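Local coordinates for protein A6 homolog (Fowlpox virus, PDB 6BR8), which is a lipid transporter that binds phospholipids in its helical C-terminal part, acts in poxvirus membrane biogenesis and probably has an essential role in the immature-to-mature virion transition, at the 6OU/PGV site. Residues are numbered along the deposited sequence; one frame, centred on the assembly and turned at random.

The 6OU/PGV site. Residues 101, 144, 148, 158, 201, 204-205, 208-209, 219, 222-223, 228, 230-231, 239-241, 243-245, 249-250, 252. With 6OU ([(2~{R})-1-[2-azanylethoxy(oxidanyl)phosphoryl]oxy-3-hexadecanoyloxy-propan-2-yl] (~{Z})-octadec-9-enoate), chain B; PGV ((1R)-2-{[{[(2S)-2,3-dihydroxypropyl]oxy}(hydroxy)phosphoryl]oxy}-1-[(palmitoyloxy)methyl]ethyl (11E)-octadec-11-enoate), chain C.
Tyr208 and Phe204, on helix 197-210, both carry CG anti to the backbone N (chi1 177° and 179°), whereas Phe241, on helix 237-249, has chi1 turned off the staggered position, to -88°; together the three rings line the path of the phospholipid PGV. This is the lipid-binding C-terminal part of the poxvirus A6 family, a largely helical body that takes the acyl chains of PGV and of the phosphatidylethanolamine 6OU into its interior. One PGV chain runs first across Tyr208, with C23 over the ring centre 3.6 Å from its centroid, and then across Phe241, whose centroid lies 3.4 Å from C28. Both are CH-pi contacts, and flat aromatic faces suit a flexible chain because they pack along it without demanding an exact register. The tyrosine hydroxyl lies in plane at the edge of the Phe241 ring. Farther along, Ile244 reaches the chain with its tip, CD1 being 3.4 Å from PGV C30. The other PGV chain bends past Phe204, where CD1 lies 3.4 Å from C6, and Ile249 CG2 lies 3.5 Å from PGV C6. Near the PGV glycerol, Ser250 turns OG back to donate to the carbonyl O of Gln245 (2.8 Å), approaching from above the carbonyl plane; this ties the end of helix 237-249 to the segment after it.

Around 6OU, Tyr230 has CG anti to the backbone N and offers one face to the palmitoyl ester, its carbonyl O17 lying 3.4 Å above the ring plane, while CG of the incompletely modelled Lys231 lies over the rim of the opposite face. Ile240 stands between the lipids: CD1 touches 6OU C15, and CG2 approaches PGV C34 at 3.9 Å. No N or O of the protein comes within bonding reach of either lipid. Deeper in, branched Val148 lines the octadecenoyl tail of 6OU with its methyl groups, whereas Val219 and Ile222 line the palmitoyl tail.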
loop_
_atom_site.group_PDB
_atom_site.type_symbol
_atom_site.label_atom_id
_atom_site.label_comp_id
_atom_site.label_asym_id
_atom_site.label_seq_id
_atom_site.Cartn_x
_atom_site.Cartn_y
_atom_site.Cartn_z
ATOM N N ILE A 101 -14.832 -3.903 -9.447
ATOM C CA ILE A 101 -13.875 -4.978 -9.665
ATOM C C ILE A 101 -14.580 -6.275 -9.325
ATOM O O ILE A 101 -15.219 -6.383 -8.271
ATOM C CB ILE A 101 -12.613 -4.813 -8.799
ATOM C CG1 ILE A 101 -11.815 -3.578 -9.195
ATOM C CG2 ILE A 101 -11.735 -6.059 -8.871
ATOM C CD1 ILE A 101 -10.732 -3.187 -8.137
ATOM N N LEU A 144 -9.175 -9.408 -2.765
ATOM C CA LEU A 144 -7.922 -8.804 -3.224
ATOM C C LEU A 144 -6.807 -8.984 -2.203
ATOM O O LEU A 144 -5.710 -9.439 -2.540
ATOM C CB LEU A 144 -8.113 -7.320 -3.505
ATOM C CG LEU A 144 -8.765 -6.982 -4.823
ATOM C CD1 LEU A 144 -8.604 -5.490 -4.991
ATOM C CD2 LEU A 144 -8.058 -7.761 -5.931
ATOM N N VAL A 148 -3.168 -10.727 -2.603
ATOM C CA VAL A 148 -1.898 -10.020 -2.445
ATOM C C VAL A 148 -1.023 -10.727 -1.424
ATOM O O VAL A 148 0.155 -11.013 -1.680
ATOM C CB VAL A 148 -2.131 -8.546 -2.048
ATOM C CG1 VAL A 148 -0.834 -7.890 -1.605
ATOM C CG2 VAL A 148 -2.730 -7.729 -3.208
ATOM N N LEU A 158 7.709 -14.542 -8.096
ATOM C CA LEU A 158 7.899 -13.363 -7.260
ATOM C C LEU A 158 9.076 -13.555 -6.306
ATOM O O LEU A 158 9.858 -12.628 -6.048
ATOM C CB LEU A 158 6.610 -13.102 -6.484
ATOM C CG LEU A 158 6.189 -11.682 -6.159
ATOM C CD1 LEU A 158 6.123 -10.879 -7.446
ATOM C CD2 LEU A 158 4.829 -11.721 -5.462
ATOM N N LYS A 201 16.468 6.550 -5.463
ATOM C CA LYS A 201 15.500 6.646 -6.541
ATOM C C LYS A 201 16.072 6.108 -7.846
ATOM O O LYS A 201 15.357 5.414 -8.567
ATOM C CB LYS A 201 14.996 8.083 -6.699
ATOM C CG LYS A 201 14.042 8.501 -5.555
ATOM C CD LYS A 201 13.535 9.965 -5.676
ATOM C CE LYS A 201 14.590 10.973 -5.178
ATOM N NZ LYS A 201 14.386 12.409 -5.588
ATOM N N PHE A 204 15.914 2.484 -7.609
ATOM C CA PHE A 204 14.574 2.001 -7.846
ATOM C C PHE A 204 14.257 2.021 -9.323
ATOM O O PHE A 204 13.791 1.008 -9.874
ATOM C CB PHE A 204 13.553 2.825 -7.067
ATOM C CG PHE A 204 12.125 2.371 -7.289
ATOM C CD1 PHE A 204 11.402 2.820 -8.382
ATOM C CD2 PHE A 204 11.527 1.470 -6.417
ATOM C CE1 PHE A 204 10.104 2.412 -8.605
ATOM C CE2 PHE A 204 10.215 1.047 -6.632
ATOM C CZ PHE A 204 9.505 1.523 -7.739
ATOM N N VAL A 205 14.490 3.153 -9.988
ATOM C CA VAL A 205 14.197 3.225 -11.420
ATOM C C VAL A 205 14.955 2.125 -12.169
ATOM O O VAL A 205 14.391 1.404 -13.001
ATOM C CB VAL A 205 14.533 4.625 -11.968
ATOM C CG1 VAL A 205 14.804 4.580 -13.493
ATOM C CG2 VAL A 205 13.383 5.588 -11.720
ATOM N N TYR A 208 13.627 -1.315 -11.570
ATOM C CA TYR A 208 12.307 -1.442 -12.169
ATOM C C TYR A 208 12.413 -1.651 -13.677
ATOM O O TYR A 208 11.739 -2.517 -14.240
ATOM C CB TYR A 208 11.463 -0.210 -11.880
ATOM C CG TYR A 208 10.084 -0.267 -12.542
ATOM C CD1 TYR A 208 9.836 0.346 -13.750
ATOM C CD2 TYR A 208 9.045 -0.974 -11.942
ATOM C CE1 TYR A 208 8.563 0.302 -14.345
ATOM C CE2 TYR A 208 7.794 -1.033 -12.511
ATOM C CZ TYR A 208 7.545 -0.402 -13.726
ATOM O OH TYR A 208 6.278 -0.471 -14.324
ATOM N N GLU A 209 13.227 -0.833 -14.349
ATOM C CA GLU A 209 13.387 -0.964 -15.788
ATOM C C GLU A 209 14.049 -2.284 -16.148
ATOM O O GLU A 209 13.642 -2.947 -17.106
ATOM C CB GLU A 209 14.188 0.205 -16.339
ATOM C CG GLU A 209 13.553 1.531 -16.028
ATOM C CD GLU A 209 12.194 1.695 -16.694
ATOM O OE1 GLU A 209 12.048 1.366 -17.891
ATOM O OE2 GLU A 209 11.259 2.161 -16.020
ATOM N N VAL A 219 2.494 -10.133 -12.322
ATOM C CA VAL A 219 1.254 -9.561 -11.817
ATOM C C VAL A 219 0.102 -9.797 -12.794
ATOM O O VAL A 219 -1.022 -10.103 -12.377
ATOM C CB VAL A 219 1.471 -8.080 -11.485
ATOM C CG1 VAL A 219 0.201 -7.449 -10.935
ATOM C CG2 VAL A 219 2.598 -7.987 -10.459
ATOM N N ILE A 222 -1.237 -13.151 -12.331
ATOM C CA ILE A 222 -2.054 -13.247 -11.133
ATOM C C ILE A 222 -3.464 -12.771 -11.430
ATOM O O ILE A 222 -4.445 -13.459 -11.121
ATOM C CB ILE A 222 -1.420 -12.449 -9.976
ATOM C CG1 ILE A 222 -0.076 -13.072 -9.552
ATOM C CG2 ILE A 222 -2.388 -12.374 -8.785
ATOM C CD1 ILE A 222 0.683 -12.238 -8.478
ATOM N N THR A 223 -3.590 -11.596 -12.062
ATOM C CA THR A 223 -4.933 -11.095 -12.332
ATOM C C THR A 223 -5.664 -11.996 -13.298
ATOM O O THR A 223 -6.876 -12.139 -13.184
ATOM C CB THR A 223 -4.921 -9.650 -12.856
ATOM O OG1 THR A 223 -4.483 -9.606 -14.220
ATOM C CG2 THR A 223 -4.022 -8.797 -12.007
ATOM N N ILE A 228 -9.724 -11.494 -12.509
ATOM C CA ILE A 228 -10.014 -10.183 -11.945
ATOM C C ILE A 228 -10.400 -9.242 -13.073
ATOM O O ILE A 228 -9.595 -8.958 -13.968
ATOM C CB ILE A 228 -8.806 -9.638 -11.172
ATOM C CG1 ILE A 228 -8.341 -10.619 -10.101
ATOM C CG2 ILE A 228 -9.132 -8.286 -10.573
ATOM C CD1 ILE A 228 -7.315 -10.005 -9.130
ATOM N N TYR A 230 -12.233 -5.448 -14.238
ATOM C CA TYR A 230 -12.649 -4.084 -13.944
ATOM C C TYR A 230 -13.676 -3.673 -14.992
ATOM O O TYR A 230 -13.358 -3.600 -16.188
ATOM C CB TYR A 230 -11.441 -3.141 -13.946
ATOM C CG TYR A 230 -11.811 -1.688 -13.783
ATOM C CD1 TYR A 230 -12.306 -1.221 -12.584
ATOM C CD2 TYR A 230 -11.730 -0.801 -14.852
ATOM C CE1 TYR A 230 -12.685 0.093 -12.441
ATOM C CE2 TYR A 230 -12.109 0.514 -14.713
ATOM C CZ TYR A 230 -12.572 0.955 -13.504
ATOM O OH TYR A 230 -12.942 2.262 -13.354
ATOM N N LYS A 231 -14.911 -3.435 -14.549
ATOM C CA LYS A 231 -16.026 -3.139 -15.457
ATOM C C LYS A 231 -16.238 -4.274 -16.463
ATOM O O LYS A 231 -16.138 -4.064 -17.686
ATOM C CB LYS A 231 -15.823 -1.814 -16.215
ATOM C CG LYS A 231 -15.838 -0.456 -15.452
ATOM C CD LYS A 231 -15.605 0.756 -16.300
ATOM N N PHE A 239 -0.877 -1.377 -18.875
ATOM C CA PHE A 239 -1.440 -0.038 -18.993
ATOM C C PHE A 239 -1.558 0.665 -17.638
ATOM O O PHE A 239 -1.293 1.867 -17.533
ATOM C CB PHE A 239 -2.798 -0.109 -19.655
ATOM C CG PHE A 239 -3.554 1.149 -19.535
ATOM C CD1 PHE A 239 -3.284 2.199 -20.393
ATOM C CD2 PHE A 239 -4.540 1.296 -18.576
ATOM C CE1 PHE A 239 -3.992 3.380 -20.298
ATOM C CE2 PHE A 239 -5.245 2.463 -18.479
ATOM C CZ PHE A 239 -4.973 3.510 -19.337
ATOM N N ILE A 240 -1.978 -0.051 -16.596
ATOM C CA ILE A 240 -2.045 0.565 -15.278
ATOM C C ILE A 240 -0.668 1.037 -14.836
ATOM O O ILE A 240 -0.514 2.139 -14.283
ATOM C CB ILE A 240 -2.638 -0.418 -14.256
ATOM C CG1 ILE A 240 -4.124 -0.651 -14.539
ATOM C CG2 ILE A 240 -2.372 0.105 -12.821
ATOM C CD1 ILE A 240 -4.740 -1.729 -13.690
ATOM N N PHE A 241 0.352 0.201 -15.048
ATOM C CA PHE A 241 1.691 0.520 -14.554
ATOM C C PHE A 241 2.294 1.682 -15.342
ATOM O O PHE A 241 2.897 2.597 -14.762
ATOM C CB PHE A 241 2.594 -0.720 -14.630
ATOM C CG PHE A 241 2.541 -1.595 -13.400
ATOM C CD1 PHE A 241 1.334 -1.923 -12.817
ATOM C CD2 PHE A 241 3.693 -2.090 -12.834
ATOM C CE1 PHE A 241 1.267 -2.726 -11.685
ATOM C CE2 PHE A 241 3.638 -2.902 -11.698
ATOM C CZ PHE A 241 2.402 -3.221 -11.126
ATOM N N PHE A 243 0.604 3.929 -16.620
ATOM C CA PHE A 243 -0.207 5.094 -16.289
ATOM C C PHE A 243 0.301 5.781 -15.035
ATOM O O PHE A 243 0.538 6.994 -15.033
ATOM C CB PHE A 243 -1.652 4.677 -16.089
ATOM C CG PHE A 243 -2.528 5.783 -15.588
ATOM C CD1 PHE A 243 -2.660 6.024 -14.225
ATOM C CD2 PHE A 243 -3.214 6.588 -16.479
ATOM C CE1 PHE A 243 -3.449 7.036 -13.764
ATOM C CE2 PHE A 243 -4.032 7.618 -16.011
ATOM C CZ PHE A 243 -4.143 7.833 -14.653
ATOM N N ILE A 244 0.423 5.011 -13.951
ATOM C CA ILE A 244 0.990 5.505 -12.713
ATOM C C ILE A 244 2.384 6.068 -12.967
ATOM O O ILE A 244 2.779 7.078 -12.368
ATOM C CB ILE A 244 0.963 4.366 -11.673
ATOM C CG1 ILE A 244 -0.470 4.127 -11.220
ATOM C CG2 ILE A 244 1.855 4.656 -10.470
ATOM C CD1 ILE A 244 -0.592 3.059 -10.180
ATOM N N GLN A 245 3.126 5.478 -13.908
ATOM C CA GLN A 245 4.455 6.003 -14.209
ATOM C C GLN A 245 4.381 7.384 -14.843
ATOM O O GLN A 245 5.134 8.284 -14.467
ATOM C CB GLN A 245 5.230 5.065 -15.124
ATOM C CG GLN A 245 6.545 5.722 -15.537
ATOM C CD GLN A 245 7.423 4.856 -16.391
ATOM O OE1 GLN A 245 7.337 3.628 -16.350
ATOM N NE2 GLN A 245 8.289 5.492 -17.171
ATOM N N ILE A 249 4.617 8.671 -10.664
ATOM C CA ILE A 249 6.010 8.403 -10.302
ATOM C C ILE A 249 6.948 9.388 -10.984
ATOM O O ILE A 249 7.899 9.887 -10.374
ATOM C CB ILE A 249 6.390 6.958 -10.656
ATOM C CG1 ILE A 249 5.345 5.993 -10.100
ATOM C CG2 ILE A 249 7.844 6.661 -10.211
ATOM C CD1 ILE A 249 5.136 6.079 -8.599
ATOM N N SER A 250 6.705 9.658 -12.270
ATOM C CA SER A 250 7.542 10.577 -13.035
ATOM C C SER A 250 7.473 12.000 -12.520
ATOM O O SER A 250 8.357 12.801 -12.835
ATOM C CB SER A 250 7.126 10.602 -14.495
ATOM O OG SER A 250 7.583 9.448 -15.165
ATOM N N LEU A 252 7.501 12.925 -9.324
ATOM C CA LEU A 252 8.368 13.106 -8.172
ATOM C C LEU A 252 9.727 13.658 -8.590
ATOM O O LEU A 252 10.456 13.018 -9.340
ATOM C CB LEU A 252 8.534 11.794 -7.417
ATOM C CG LEU A 252 7.210 11.184 -6.978
ATOM C CD1 LEU A 252 7.383 9.764 -6.534
ATOM C CD2 LEU A 252 6.628 12.020 -5.873
HETATM C C01 6OU B . 2.592 -8.255 -5.722
HETATM C C02 6OU B . 1.257 -8.998 -5.691
HETATM C C03 6OU B . 0.440 -8.810 -6.969
HETATM C C04 6OU B . -1.072 -8.870 -6.733
HETATM C C05 6OU B . -1.874 -8.632 -8.013
HETATM C C06 6OU B . -3.229 -7.971 -7.761
HETATM C C07 6OU B . -3.616 -7.032 -8.903
HETATM C C08 6OU B . -5.130 -6.876 -9.035
HETATM C C09 6OU B . -5.528 -5.754 -9.996
HETATM C C10 6OU B . -6.221 -4.602 -9.274
HETATM C C11 6OU B . -6.421 -3.394 -10.179
HETATM C C12 6OU B . -7.902 -3.058 -10.303
HETATM C C13 6OU B . -8.147 -1.561 -10.435
HETATM C C14 6OU B . -9.072 -1.282 -11.606
HETATM C C15 6OU B . -8.366 -1.388 -12.950
HETATM C C16 6OU B . -8.514 -0.057 -13.670
HETATM O O17 6OU B . -9.008 0.839 -13.084
HETATM O O18 6OU B . -8.086 0.122 -14.986
HETATM C C19 6OU B . -7.363 1.303 -15.180
HETATM C C20 6OU B . -8.333 2.378 -15.654
HETATM C C21 6OU B . -8.695 2.112 -17.117
HETATM O O22 6OU B . -9.983 1.550 -17.153
HETATM O O24 6OU B . -11.434 3.356 -18.267
HETATM O O25 6OU B . -12.256 1.068 -18.200
HETATM O O26 6OU B . -10.393 1.571 -19.868
HETATM C C27 6OU B . -9.580 0.449 -20.077
HETATM N N29 6OU B . -7.233 -0.129 -20.561
HETATM O O30 6OU B . -7.852 3.693 -15.480
HETATM C C31 6OU B . -6.499 3.932 -15.178
HETATM O O32 6OU B . -5.683 3.938 -16.031
HETATM C C33 6OU B . -6.050 4.262 -13.754
HETATM C C34 6OU B . -5.224 3.162 -13.101
HETATM C C35 6OU B . -5.129 3.376 -11.597
HETATM C C36 6OU B . -5.758 2.248 -10.794
HETATM C C37 6OU B . -4.748 1.624 -9.843
HETATM C C38 6OU B . -5.392 0.572 -8.949
HETATM C C39 6OU B . -5.063 0.831 -7.480
HETATM C C40 6OU B . -5.008 -0.448 -6.648
HETATM C C41 6OU B . -6.202 -0.899 -6.319
HETATM C C42 6OU B . -6.210 -2.411 -6.079
HETATM C C43 6OU B . -5.043 -2.900 -5.215
HETATM C C44 6OU B . -4.448 -4.222 -5.715
HETATM C C45 6OU B . -2.915 -4.277 -5.646
HETATM C C46 6OU B . -2.366 -4.056 -4.237
HETATM C C47 6OU B . -0.871 -4.345 -4.165
HETATM C C48 6OU B . -0.293 -4.121 -2.772
HETATM C C49 6OU B . 1.231 -4.043 -2.769
HETATM C C01 PGV C . 10.437 8.569 -14.208
HETATM C C02 PGV C . 11.461 9.598 -13.480
HETATM C C03 PGV C . 12.800 8.851 -13.245
HETATM C C04 PGV C . 15.226 9.196 -15.541
HETATM C C05 PGV C . 14.132 8.537 -16.433
HETATM C C06 PGV C . 14.585 8.536 -17.948
HETATM O O01 PGV C . 10.878 9.972 -12.249
HETATM O O02 PGV C . 10.827 8.026 -11.157
HETATM O O03 PGV C . 11.165 7.494 -14.813
HETATM O O04 PGV C . 11.816 5.365 -14.651
HETATM O O05 PGV C . 13.003 9.381 -16.299
HETATM O O06 PGV C . 15.087 9.826 -18.275
HETATM O O11 PGV C . 13.799 9.664 -12.687
HETATM O O12 PGV C . 14.804 10.477 -15.150
HETATM O O13 PGV C . 15.885 11.203 -12.919
HETATM O O14 PGV C . 13.594 12.146 -13.540
HETATM C C1 PGV C . 11.141 9.219 -11.130
HETATM C C2 PGV C . 11.797 9.835 -9.893
HETATM C C3 PGV C . 11.322 9.241 -8.564
HETATM C C4 PGV C . 11.752 7.767 -8.365
HETATM C C5 PGV C . 11.004 7.078 -7.217
HETATM C C6 PGV C . 10.189 5.891 -7.713
HETATM C C7 PGV C . 9.052 5.497 -6.761
HETATM C C8 PGV C . 9.411 5.582 -5.257
HETATM C C9 PGV C . 8.201 5.207 -4.346
HETATM C C10 PGV C . 6.981 4.708 -5.166
HETATM C C19 PGV C . 10.998 6.221 -14.314
HETATM C C20 PGV C . 9.882 5.844 -13.375
HETATM C C21 PGV C . 9.937 4.352 -12.962
HETATM C C22 PGV C . 8.578 3.710 -13.209
HETATM C C23 PGV C . 7.977 3.012 -11.979
HETATM C C24 PGV C . 6.552 2.549 -12.282
HETATM C C25 PGV C . 5.767 2.185 -11.026
HETATM C C26 PGV C . 4.655 1.172 -11.297
HETATM C C27 PGV C . 4.134 0.486 -10.007
HETATM C C28 PGV C . 2.624 0.169 -10.088
HETATM C C29 PGV C . 1.971 -0.226 -8.733
HETATM C C30 PGV C . 0.454 0.134 -8.684
HETATM C C31 PGV C . -0.435 -0.832 -7.846
HETATM C C32 PGV C . -1.738 -1.247 -8.597
HETATM C C33 PGV C . -1.757 -2.725 -9.071
HETATM C C34 PGV C . -2.563 -2.901 -10.372
#